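Local coordinates for protein VirX1 (Cyanophage Syn10, PDB 6QGM) that iodinates diverse substrates as a viral halogenase, probably flavin-dependent, of the tryptophan halogenase family, at residues T74-I79 and L354-L359; A8-G13 and A33-P38; A70-Y75 and L286-G291. One frame throughout, in Å; residues are numbered along the deposited sequence.

Contact 1: T74-I79 and L354-L359; sequences TYKNSI and LESTGL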
ATOM      1  N   THR B  74     -30.649 -10.217  25.928  1.00 58.66           N
ATOM      2  CA  THR B  74     -29.728 -11.157  26.603  1.00 57.98           C
ATOM      3  C   THR B  74     -28.313 -10.821  26.148  1.00 55.88           C
ATOM      4  O   THR B  74     -28.177  -9.934  25.275  1.00 55.66           O
ATOM      5  CB  THR B  74     -30.128 -12.618  26.356  1.00 58.24           C
ATOM      6  OG1 THR B  74     -29.848 -12.945  24.994  1.00 57.65           O
ATOM      7  CG2 THR B  74     -31.579 -12.884  26.681  1.00 58.34           C
ATOM      8  N   TYR B  75     -27.319 -11.475  26.752  1.00 55.59           N
ATOM      9  CA  TYR B  75     -25.871 -11.246  26.503  1.00 54.28           C
ATOM     10  C   TYR B  75     -25.385 -12.192  25.408  1.00 51.31           C
ATOM     11  O   TYR B  75     -25.977 -13.266  25.209  1.00 51.30           O
ATOM     12  CB  TYR B  75     -25.056 -11.415  27.791  1.00 55.92           C
ATOM     13  CG  TYR B  75     -25.128 -10.249  28.741  1.00 56.08           C
ATOM     14  CD1 TYR B  75     -24.596  -9.018  28.386  1.00 55.88           C
ATOM     15  CD2 TYR B  75     -25.698 -10.367  29.995  1.00 56.71           C
ATOM     16  CE1 TYR B  75     -24.626  -7.936  29.250  1.00 56.17           C
ATOM     17  CE2 TYR B  75     -25.730  -9.294  30.870  1.00 56.94           C
ATOM     18  CZ  TYR B  75     -25.197  -8.076  30.494  1.00 56.07           C
ATOM     19  OH  TYR B  75     -25.229  -7.004  31.327  1.00 55.55           O
ATOM     20  N   LYS B  76     -24.314 -11.775  24.737  1.00 50.89           N
ATOM     21  CA  LYS B  76     -23.696 -12.495  23.596  1.00 49.96           C
ATOM     22  C   LYS B  76     -22.165 -12.382  23.683  1.00 50.13           C
ATOM     23  O   LYS B  76     -21.644 -11.250  23.592  1.00 51.44           O
ATOM     24  CB  LYS B  76     -24.213 -11.891  22.298  1.00 48.73           C
ATOM     25  CG  LYS B  76     -23.725 -12.584  21.039  1.00 49.21           C
ATOM     26  CD  LYS B  76     -23.757 -11.670  19.839  1.00 50.78           C
ATOM     27  CE  LYS B  76     -23.011 -12.242  18.666  1.00 51.06           C
ATOM     28  NZ  LYS B  76     -22.932 -11.245  17.581  1.00 52.77           N
ATOM     29  N   ASN B  77     -21.482 -13.520  23.813  1.00 49.82           N
ATOM     30  CA  ASN B  77     -20.016 -13.584  24.040  1.00 52.21           C
ATOM     31  C   ASN B  77     -19.295 -14.114  22.791  1.00 53.94           C
ATOM     32  O   ASN B  77     -18.059 -13.978  22.738  1.00 59.39           O
ATOM     33  CB  ASN B  77     -19.714 -14.432  25.278  1.00 52.92           C
ATOM     34  CG  ASN B  77     -20.098 -13.726  26.558  1.00 52.67           C
ATOM     35  OD1 ASN B  77     -21.283 -13.589  26.856  1.00 53.16           O
ATOM     36  ND2 ASN B  77     -19.108 -13.247  27.299  1.00 51.89           N
ATOM     37  N   SER B  78     -20.020 -14.666  21.821  1.00 51.91           N
ATOM     38  CA  SER B  78     -19.449 -15.364  20.649  1.00 52.25           C
ATOM     39  C   SER B  78     -20.504 -15.525  19.550  1.00 53.96           C
ATOM     40  O   SER B  78     -21.707 -15.570  19.873  1.00 52.52           O
ATOM     41  CB  SER B  78     -18.890 -16.709  21.065  1.00 52.74           C
ATOM     42  OG  SER B  78     -18.216 -17.333  19.979  1.00 54.11           O
ATOM     43  N   ILE B  79     -20.055 -15.607  18.293  1.00 55.46           N
ATOM     44  CA  ILE B  79     -20.831 -16.207  17.167  1.00 55.66           C
ATOM     45  C   ILE B  79     -20.381 -17.661  17.040  1.00 53.70           C
ATOM     46  O   ILE B  79     -19.173 -17.905  16.894  1.00 51.70           O
ATOM     47  CB  ILE B  79     -20.634 -15.462  15.838  1.00 58.84           C
ATOM     48  CG1 ILE B  79     -20.822 -13.952  15.989  1.00 62.92           C
ATOM     49  CG2 ILE B  79     -21.571 -16.026  14.787  1.00 59.72           C
ATOM     50  CD1 ILE B  79     -20.578 -13.178  14.713  1.00 67.03           C
ATOM     51  N   LEU B 354     -24.585 -13.018   9.133  1.00 50.98           N
ATOM     52  CA  LEU B 354     -23.693 -14.165   9.458  1.00 52.94           C
ATOM     53  C   LEU B 354     -22.579 -13.688  10.406  1.00 52.56           C
ATOM     54  O   LEU B 354     -22.064 -14.519  11.181  1.00 52.19           O
ATOM     55  CB  LEU B 354     -23.112 -14.738   8.158  1.00 51.68           C
ATOM     56  CG  LEU B 354     -22.298 -16.017   8.323  1.00 51.78           C
ATOM     57  CD1 LEU B 354     -23.143 -17.128   8.913  1.00 52.68           C
ATOM     58  CD2 LEU B 354     -21.701 -16.465   7.001  1.00 51.57           C
ATOM     59  N   GLU B 355     -22.222 -12.404  10.341  1.00 50.45           N
ATOM     60  CA  GLU B 355     -21.243 -11.795  11.266  1.00 51.93           C
ATOM     61  C   GLU B 355     -21.957 -10.728  12.108  1.00 52.12           C
ATOM     62  O   GLU B 355     -21.307  -9.772  12.543  1.00 51.07           O
ATOM     63  CB  GLU B 355     -20.042 -11.289  10.464  1.00 53.98           C
ATOM     64  CG  GLU B 355     -19.017 -12.368  10.187  1.00 55.68           C
ATOM     65  CD  GLU B 355     -18.354 -12.978  11.421  1.00 58.88           C
ATOM     66  OE1 GLU B 355     -18.181 -12.229  12.423  1.00 61.04           O
ATOM     67  OE2 GLU B 355     -18.019 -14.198  11.393  1.00 60.87           O
ATOM     68  N   SER B 356     -23.238 -10.942  12.389  1.00 53.40           N
ATOM     69  CA  SER B 356     -24.076 -10.130  13.306  1.00 55.44           C
ATOM     70  C   SER B 356     -23.887  -8.664  12.959  1.00 55.53           C
ATOM     71  O   SER B 356     -23.668  -7.845  13.863  1.00 58.58           O
ATOM     72  CB  SER B 356     -23.718 -10.408  14.738  1.00 56.61           C
ATOM     73  OG  SER B 356     -23.795 -11.803  15.009  1.00 56.29           O
ATOM     74  N   THR B 357     -23.973  -8.373  11.673  1.00 58.12           N
ATOM     75  CA  THR B 357     -23.570  -7.090  11.046  1.00 60.73           C
ATOM     76  C   THR B 357     -24.845  -6.249  10.794  1.00 60.74           C
ATOM     77  O   THR B 357     -24.701  -5.066  10.448  1.00 59.11           O
ATOM     78  CB  THR B 357     -22.605  -7.426   9.894  1.00 59.90           C
ATOM     79  OG1 THR B 357     -22.129  -6.247   9.260  1.00 61.34           O
ATOM     80  CG2 THR B 357     -23.173  -8.385   8.870  1.00 58.23           C
ATOM     81  N   GLY B 358     -26.029  -6.818  11.065  1.00 60.50           N
ATOM     82  CA  GLY B 358     -27.348  -6.156  10.996  1.00 60.42           C
ATOM     83  C   GLY B 358     -27.294  -4.662  11.288  1.00 62.79           C
ATOM     84  O   GLY B 358     -27.579  -3.879  10.399  1.00 67.03           O
ATOM     85  N   LEU B 359     -26.921  -4.271  12.498  1.00 68.75           N
ATOM     86  CA  LEU B 359     -26.964  -2.860  12.977  1.00 71.95           C
ATOM     87  C   LEU B 359     -25.730  -2.070  12.524  1.00 75.54           C
ATOM     88  O   LEU B 359     -25.691  -0.855  12.845  1.00 76.39           O
ATOM     89  CB  LEU B 359     -27.058  -2.834  14.513  1.00 73.89           C
ATOM     90  CG  LEU B 359     -28.439  -3.106  15.112  1.00 75.01           C
ATOM     91  CD1 LEU B 359     -28.482  -2.660  16.569  1.00 75.83           C
ATOM     92  CD2 LEU B 359     -29.545  -2.412  14.329  1.00 75.51           C
TER
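Lys76 and Ser356 meet at what is probably the halogenation site, where flavin-dependent halogenases bring a lysine together with a glutamate-serine pair. Lys76 leaves the short strand 74-76 with CG anti to the backbone N (chi1 -177°) and stays extended to its tip, which carries NZ straight across to the loop before helix 360-373. There NZ donates a hydrogen bond to Ser356 OG at 2.8 Å, and the carbonyl of Thr49 takes a second bond from the amine. Ser356 OG is also bonded to Ser48 OG, so Ser48 and Thr49 each hold one of the two partners. Beside this bond, Ile79 sets its CD1 methyl against oxygens, 3.4 Å from Glu355 OE1 and next to Ser356 OG, the side chains of Ile79 and Glu355 crossing at about a right angle. Although the side chain of Glu355 starts out away from Ile79, a bend at chi2 (-62°) turns the carboxylate back. OE2 is bonded to His406 NE2 of helix 382-408, and Lys76 NZ stays 7.1 Å from Glu355 OE1, too far for a direct salt bridge. All five touching residues are buried. A lysine bonded to the serine that follows a buried glutamate is consistent with the halogenation site of the tryptophan halogenase family.

Contact 2: A8-G13 and A33-P38; sequences AIVGGG and ALIEDP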
ATOM      1  N   ALA B   8     -34.943  16.005   9.688  1.00 56.83           N
ATOM      2  CA  ALA B   8     -36.165  15.182   9.560  1.00 57.51           C
ATOM      3  C   ALA B   8     -35.758  13.725   9.309  1.00 56.38           C
ATOM      4  O   ALA B   8     -35.230  13.431   8.221  1.00 56.96           O
ATOM      5  CB  ALA B   8     -37.030  15.711   8.448  1.00 58.70           C
ATOM      6  N   ILE B   9     -35.972  12.854  10.296  1.00 56.84           N
ATOM      7  CA  ILE B   9     -35.733  11.387  10.172  1.00 58.63           C
ATOM      8  C   ILE B   9     -37.042  10.740   9.701  1.00 61.33           C
ATOM      9  O   ILE B   9     -38.054  10.903  10.391  1.00 61.13           O
ATOM     10  CB  ILE B   9     -35.234  10.804  11.504  1.00 58.89           C
ATOM     11  CG1 ILE B   9     -33.940  11.487  11.960  1.00 61.78           C
ATOM     12  CG2 ILE B   9     -35.048   9.302  11.390  1.00 57.88           C
ATOM     13  CD1 ILE B   9     -33.739  11.520  13.464  1.00 63.23           C
ATOM     14  N   VAL B  10     -37.030  10.055   8.557  1.00 62.05           N
ATOM     15  CA  VAL B  10     -38.207   9.286   8.073  1.00 64.02           C
ATOM     16  C   VAL B  10     -37.972   7.813   8.409  1.00 65.44           C
ATOM     17  O   VAL B  10     -36.943   7.253   7.953  1.00 65.49           O
ATOM     18  CB  VAL B  10     -38.452   9.497   6.569  1.00 65.62           C
ATOM     19  CG1 VAL B  10     -39.695   8.764   6.075  1.00 64.42           C
ATOM     20  CG2 VAL B  10     -38.531  10.983   6.228  1.00 67.01           C
ATOM     21  N   GLY B  11     -38.889   7.231   9.193  1.00 67.87           N
ATOM     22  CA  GLY B  11     -38.808   5.843   9.683  1.00 68.21           C
ATOM     23  C   GLY B  11     -38.595   5.807  11.190  1.00 69.65           C
ATOM     24  O   GLY B  11     -37.768   6.590  11.702  1.00 67.68           O
ATOM     25  N   GLY B  12     -39.295   4.908  11.874  1.00 72.96           N
ATOM     26  CA  GLY B  12     -39.269   4.818  13.344  1.00 74.92           C
ATOM     27  C   GLY B  12     -39.035   3.404  13.849  1.00 76.66           C
ATOM     28  O   GLY B  12     -39.762   2.991  14.779  1.00 82.50           O
ATOM     29  N   GLY B  13     -38.073   2.678  13.274  1.00 71.39           N
ATOM     30  CA  GLY B  13     -37.641   1.378  13.817  1.00 66.40           C
ATOM     31  C   GLY B  13     -36.543   1.599  14.827  1.00 61.69           C
ATOM     32  O   GLY B  13     -36.464   2.736  15.378  1.00 62.11           O
ATOM     33  N   ALA B  33     -36.957  16.211  14.104  1.00 67.44           N
ATOM     34  CA  ALA B  33     -38.295  15.590  13.977  1.00 69.52           C
ATOM     35  C   ALA B  33     -38.119  14.168  13.448  1.00 69.37           C
ATOM     36  O   ALA B  33     -37.169  13.941  12.647  1.00 70.07           O
ATOM     37  CB  ALA B  33     -39.170  16.416  13.079  1.00 69.28           C
ATOM     38  N   LEU B  34     -38.958  13.235  13.914  1.00 71.48           N
ATOM     39  CA  LEU B  34     -39.028  11.851  13.374  1.00 73.33           C
ATOM     40  C   LEU B  34     -40.439  11.569  12.860  1.00 76.13           C
ATOM     41  O   LEU B  34     -41.391  11.652  13.660  1.00 78.37           O
ATOM     42  CB  LEU B  34     -38.624  10.831  14.439  1.00 72.05           C
ATOM     43  CG  LEU B  34     -38.425   9.415  13.901  1.00 72.89           C
ATOM     44  CD1 LEU B  34     -37.275   8.723  14.593  1.00 72.38           C
ATOM     45  CD2 LEU B  34     -39.701   8.592  13.999  1.00 74.95           C
ATOM     46  N   ILE B  35     -40.536  11.234  11.570  1.00 77.93           N
ATOM     47  CA  ILE B  35     -41.804  10.904  10.860  1.00 79.00           C
ATOM     48  C   ILE B  35     -41.936   9.382  10.833  1.00 80.49           C
ATOM     49  O   ILE B  35     -41.033   8.705  10.287  1.00 79.84           O
ATOM     50  CB  ILE B  35     -41.801  11.523   9.452  1.00 79.45           C
ATOM     51  CG1 ILE B  35     -41.761  13.054   9.513  1.00 79.18           C
ATOM     52  CG2 ILE B  35     -42.976  11.020   8.641  1.00 81.67           C
ATOM     53  CD1 ILE B  35     -41.038  13.692   8.361  1.00 79.16           C
ATOM     54  N   GLU B  36     -43.022   8.880  11.415  1.00 82.27           N
ATOM     55  CA  GLU B  36     -43.294   7.433  11.599  1.00 83.94           C
ATOM     56  C   GLU B  36     -44.739   7.210  11.148  1.00 85.58           C
ATOM     57  O   GLU B  36     -45.577   8.067  11.462  1.00 86.60           O
ATOM     58  CB  GLU B  36     -42.968   7.089  13.054  1.00 84.27           C
ATOM     59  CG  GLU B  36     -43.633   5.843  13.603  1.00 88.22           C
ATOM     60  CD  GLU B  36     -43.397   5.678  15.097  1.00 92.72           C
ATOM     61  OE1 GLU B  36     -42.267   5.339  15.475  1.00 90.52           O
ATOM     62  OE2 GLU B  36     -44.346   5.901  15.900  1.00102.45           O
ATOM     63  N   ASP B  37     -44.998   6.160  10.362  1.00 85.21           N
ATOM     64  CA  ASP B  37     -46.346   5.788   9.854  1.00 85.56           C
ATOM     65  C   ASP B  37     -47.013   4.904  10.905  1.00 86.35           C
ATOM     66  O   ASP B  37     -46.560   3.784  11.138  1.00 86.79           O
ATOM     67  CB  ASP B  37     -46.249   5.062   8.513  1.00 85.30           C
ATOM     68  CG  ASP B  37     -47.584   4.782   7.839  1.00 89.10           C
ATOM     69  OD1 ASP B  37     -48.580   4.534   8.569  1.00 92.01           O
ATOM     70  OD2 ASP B  37     -47.611   4.819   6.577  1.00 88.29           O
ATOM     71  N   PRO B  38     -48.081   5.378  11.575  1.00 88.04           N
ATOM     72  CA  PRO B  38     -48.774   4.558  12.568  1.00 90.28           C
ATOM     73  C   PRO B  38     -49.206   3.183  12.014  1.00 93.12           C
ATOM     74  O   PRO B  38     -49.133   2.216  12.732  1.00 96.92           O
ATOM     75  CB  PRO B  38     -50.002   5.397  12.963  1.00 92.28           C
ATOM     76  CG  PRO B  38     -49.666   6.824  12.565  1.00 91.47           C
ATOM     77  CD  PRO B  38     -48.636   6.735  11.458  1.00 89.08           C
TER
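Ile9 and Ile35 carry the centre of a parallel strand pair: two backbone hydrogen bonds join strand 8-10 to strand 33-36, and a third comes from Gly11, just past the first strand. Ile9 N donates to Ala33 O at 2.9 Å, Ile9 O receives Ile35 N at 2.8 Å, and Gly11 N closes the series on Ile35 O at 2.8 Å, each with a nearly straight N-H. The axes of the short strand segments approach to 4.6 Å at 22°. Side chains alternate between the faces. On one, Ile9 CG2 meets Leu34 CD1 at 3.9 Å; with CG anti to its backbone N (chi1 -170°), Leu34 leans over the first strand's end and brings CD2 to 3.6 Å from Gly11 O. Helix 14-26 covers this face, Ala20 touching both residues. On the other, the CD1 of Ile35 lies near Ala8 and Val10, and Ile209 of strand 206-211 packs behind Val10 and Ile35. Farther out, the chain turns at Gly11 and Gly12 into Gly13, the N-cap of the helix, while the extended Glu36 reaches back to Trp17, whose NE1 bonds to its OE1. Strand, glycine-rich turn, helix and second strand ending in an acidic residue make a right-handed beta-alpha-beta crossover, and Gly11 and Gly13 fit the first two glycines of the GxGxxG pattern with which Rossmann-type folds receive a dinucleotide, here probably FAD.

Contact 3: A70-Y75 and L286-G291; sequences ACNATY and LWNRIG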
ATOM      1  N   ALA B  70     -36.031  -3.780  29.154  1.00 57.27           N
ATOM      2  CA  ALA B  70     -37.047  -3.032  28.376  1.00 57.87           C
ATOM      3  C   ALA B  70     -37.183  -3.586  26.948  1.00 57.17           C
ATOM      4  O   ALA B  70     -38.159  -3.230  26.283  1.00 57.44           O
ATOM      5  CB  ALA B  70     -36.701  -1.573  28.372  1.00 57.46           C
ATOM      6  N   CYS B  71     -36.249  -4.410  26.473  1.00 57.44           N
ATOM      7  CA  CYS B  71     -36.328  -5.003  25.115  1.00 58.19           C
ATOM      8  C   CYS B  71     -35.879  -6.469  25.097  1.00 56.23           C
ATOM      9  O   CYS B  71     -35.279  -6.882  24.081  1.00 52.55           O
ATOM     10  CB  CYS B  71     -35.528  -4.177  24.123  1.00 59.66           C
ATOM     11  SG  CYS B  71     -33.762  -4.020  24.500  1.00 62.25           S
ATOM     12  N   ASN B  72     -36.216  -7.229  26.152  1.00 57.27           N
ATOM     13  CA  ASN B  72     -36.005  -8.697  26.237  1.00 57.00           C
ATOM     14  C   ASN B  72     -34.579  -9.051  25.824  1.00 58.26           C
ATOM     15  O   ASN B  72     -34.386 -10.115  25.193  1.00 60.26           O
ATOM     16  CB  ASN B  72     -37.004  -9.462  25.368  1.00 57.21           C
ATOM     17  CG  ASN B  72     -38.384  -9.457  25.966  1.00 59.39           C
ATOM     18  OD1 ASN B  72     -38.584  -9.985  27.047  1.00 63.78           O
ATOM     19  ND2 ASN B  72     -39.331  -8.847  25.283  1.00 60.11           N
ATOM     20  N   ALA B  73     -33.608  -8.210  26.180  1.00 59.11           N
ATOM     21  CA  ALA B  73     -32.210  -8.368  25.740  1.00 59.72           C
ATOM     22  C   ALA B  73     -31.583  -9.500  26.545  1.00 60.66           C
ATOM     23  O   ALA B  73     -32.002  -9.723  27.696  1.00 64.87           O
ATOM     24  CB  ALA B  73     -31.444  -7.081  25.905  1.00 62.56           C
ATOM     25  N   THR B  74     -30.649 -10.217  25.928  1.00 58.66           N
ATOM     26  CA  THR B  74     -29.728 -11.157  26.603  1.00 57.98           C
ATOM     27  C   THR B  74     -28.313 -10.821  26.148  1.00 55.88           C
ATOM     28  O   THR B  74     -28.177  -9.934  25.275  1.00 55.66           O
ATOM     29  CB  THR B  74     -30.128 -12.618  26.356  1.00 58.24           C
ATOM     30  OG1 THR B  74     -29.848 -12.945  24.994  1.00 57.65           O
ATOM     31  CG2 THR B  74     -31.579 -12.884  26.681  1.00 58.34           C
ATOM     32  N   TYR B  75     -27.319 -11.475  26.752  1.00 55.59           N
ATOM     33  CA  TYR B  75     -25.871 -11.246  26.503  1.00 54.28           C
ATOM     34  C   TYR B  75     -25.385 -12.192  25.408  1.00 51.31           C
ATOM     35  O   TYR B  75     -25.977 -13.266  25.209  1.00 51.30           O
ATOM     36  CB  TYR B  75     -25.056 -11.415  27.791  1.00 55.92           C
ATOM     37  CG  TYR B  75     -25.128 -10.249  28.741  1.00 56.08           C
ATOM     38  CD1 TYR B  75     -24.596  -9.018  28.386  1.00 55.88           C
ATOM     39  CD2 TYR B  75     -25.698 -10.367  29.995  1.00 56.71           C
ATOM     40  CE1 TYR B  75     -24.626  -7.936  29.250  1.00 56.17           C
ATOM     41  CE2 TYR B  75     -25.730  -9.294  30.870  1.00 56.94           C
ATOM     42  CZ  TYR B  75     -25.197  -8.076  30.494  1.00 56.07           C
ATOM     43  OH  TYR B  75     -25.229  -7.004  31.327  1.00 55.55           O
ATOM     44  N   LEU B 286     -33.543 -14.523  23.131  1.00 61.83           N
ATOM     45  CA  LEU B 286     -34.003 -13.342  23.903  1.00 61.01           C
ATOM     46  C   LEU B 286     -34.578 -13.818  25.232  1.00 60.97           C
ATOM     47  O   LEU B 286     -34.573 -15.029  25.495  1.00 60.81           O
ATOM     48  CB  LEU B 286     -35.045 -12.581  23.080  1.00 61.47           C
ATOM     49  CG  LEU B 286     -34.539 -11.997  21.766  1.00 58.86           C
ATOM     50  CD1 LEU B 286     -35.656 -11.262  21.061  1.00 59.03           C
ATOM     51  CD2 LEU B 286     -33.354 -11.082  21.993  1.00 58.40           C
ATOM     52  N   TRP B 287     -35.013 -12.883  26.066  1.00 61.48           N
ATOM     53  CA  TRP B 287     -35.455 -13.180  27.452  1.00 62.87           C
ATOM     54  C   TRP B 287     -36.670 -14.111  27.387  1.00 64.39           C
ATOM     55  O   TRP B 287     -36.680 -15.071  28.152  1.00 63.36           O
ATOM     56  CB  TRP B 287     -35.731 -11.871  28.203  1.00 63.68           C
ATOM     57  CG  TRP B 287     -35.979 -12.011  29.666  1.00 63.53           C
ATOM     58  CD1 TRP B 287     -37.069 -11.580  30.355  1.00 64.21           C
ATOM     59  CD2 TRP B 287     -35.113 -12.621  30.640  1.00 63.40           C
ATOM     60  NE1 TRP B 287     -36.947 -11.878  31.686  1.00 64.76           N
ATOM     61  CE2 TRP B 287     -35.751 -12.514  31.894  1.00 63.93           C
ATOM     62  CE3 TRP B 287     -33.865 -13.249  30.580  1.00 62.98           C
ATOM     63  CZ2 TRP B 287     -35.187 -13.017  33.066  1.00 64.91           C
ATOM     64  CZ3 TRP B 287     -33.314 -13.748  31.740  1.00 63.13           C
ATOM     65  CH2 TRP B 287     -33.958 -13.615  32.970  1.00 63.18           C
ATOM     66  N   ASN B 288     -37.592 -13.881  26.441  1.00 65.56           N
ATOM     67  CA  ASN B 288     -38.948 -14.496  26.404  1.00 66.34           C
ATOM     68  C   ASN B 288     -39.106 -15.504  25.259  1.00 66.69           C
ATOM     69  O   ASN B 288     -40.148 -16.196  25.237  1.00 67.40           O
ATOM     70  CB  ASN B 288     -40.047 -13.432  26.312  1.00 67.27           C
ATOM     71  CG  ASN B 288     -39.921 -12.482  25.142  1.00 67.59           C
ATOM     72  OD1 ASN B 288     -38.901 -12.432  24.460  1.00 68.44           O
ATOM     73  ND2 ASN B 288     -40.955 -11.693  24.920  1.00 70.67           N
ATOM     74  N   ARG B 289     -38.135 -15.615  24.349  1.00 66.13           N
ATOM     75  CA  ARG B 289     -38.289 -16.443  23.112  1.00 66.82           C
ATOM     76  C   ARG B 289     -36.946 -16.604  22.392  1.00 65.17           C
ATOM     77  O   ARG B 289     -35.991 -15.876  22.770  1.00 63.78           O
ATOM     78  CB  ARG B 289     -39.268 -15.761  22.160  1.00 69.54           C
ATOM     79  CG  ARG B 289     -38.730 -14.479  21.536  1.00 70.64           C
ATOM     80  CD  ARG B 289     -39.830 -13.469  21.321  1.00 75.04           C
ATOM     81  NE  ARG B 289     -39.450 -12.390  20.418  1.00 75.46           N
ATOM     82  CZ  ARG B 289     -39.116 -11.155  20.783  1.00 77.90           C
ATOM     83  NH1 ARG B 289     -39.061 -10.802  22.067  1.00 78.47           N
ATOM     84  NH2 ARG B 289     -38.827 -10.271  19.843  1.00 77.67           N
ATOM     85  N   ILE B 290     -36.901 -17.499  21.393  1.00 61.92           N
ATOM     86  CA  ILE B 290     -35.795 -17.603  20.398  1.00 59.33           C
ATOM     87  C   ILE B 290     -36.273 -16.970  19.089  1.00 59.11           C
ATOM     88  O   ILE B 290     -37.349 -17.373  18.617  1.00 62.63           O
ATOM     89  CB  ILE B 290     -35.381 -19.071  20.184  1.00 57.62           C
ATOM     90  CG1 ILE B 290     -35.006 -19.767  21.493  1.00 56.56           C
ATOM     91  CG2 ILE B 290     -34.266 -19.184  19.148  1.00 56.51           C
ATOM     92  CD1 ILE B 290     -34.961 -21.274  21.376  1.00 57.08           C
ATOM     93  N   GLY B 291     -35.524 -16.012  18.546  1.00 56.15           N
ATOM     94  CA  GLY B 291     -35.685 -15.521  17.165  1.00 57.48           C
ATOM     95  C   GLY B 291     -34.824 -16.335  16.214  1.00 58.82           C
ATOM     96  O   GLY B 291     -33.641 -16.548  16.554  1.00 61.09           O
TER
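The amides of Asn72 and Asn288 lie stacked, their planes 16° apart, although the two side chains cross at about a right angle. Asn288 has CG between its backbone N and carbonyl carbon (chi1 56°), which brings its amide round toward Asn72. Asn72 CG sits 3.4 Å from Asn288 OD1, so this is face-to-face packing of flat polar groups; Asn72 ND2 and Asn288 ND2 come close, but both are donors and no bond forms. Two further flat groups meet Asn72 at their edges. Its OD1 lies near the plane of the Trp287 ring, beside CD1 at 4.0 Å, and its ND2 lies near the plane of the Arg289 guanidinium. One face of that guanidinium carries Leu286 CD1, 3.4 Å above its centre. Within the turn, Arg289 NH1 donates to Asn288 OD1 at 2.9 Å, on a lone pair and in the carbonyl plane, which fixes the amide that Asn72 stacks against; Arg289 NH2 is held by a salt bridge to Asp168. Trp287 in turn stacks on Tyr527 near the C-terminus and makes a cation-pi contact with Arg263.

The backbone supplies the one hydrogen bond between the segments. Trp287 N donates to Asn72 O at 3.0 Å, arriving 43° out of the carbonyl plane and so missing the lone pairs. Leu286 CB touches the same oxygen at 3.3 Å. The Thr74 CG2 methyl rests against the Leu286-Trp287 peptide, 3.5 Å from Leu286 C, while its OG1 is bonded to Pro285 O and to His166 ND1. Leu286 N bonds to Arg289 O, closing the turn that carries Trp287 and Asn288. The arrangement is that of a beta-hairpin turn, between strands 279-285 and 290-296 of the large mixed sheet, docked on the loop leading into the edge strand 74-76 of a small antiparallel sheet.

Contacts 1 and 3 start from the same run of chain, sharing Thr74 and Tyr75, and use strand 74-76 at its two ends: contact 3 lies at its start, contact 1 at its end, next to the probable active site. Their centres are about 13 Å apart. Contact 1 is the most central, its centre about 6 Å from that of the chain, and rests on one side-chain bond; contact 3, about 17 Å out, reaches an exposed asparagine and mixes stacked amides with a backbone bond. Contact 2, its centre about 25 Å from the chain's, is far out yet also buried, and belongs to the nucleotide-binding-type sheet, where backbone bonding and apolar packing replace polar side chains.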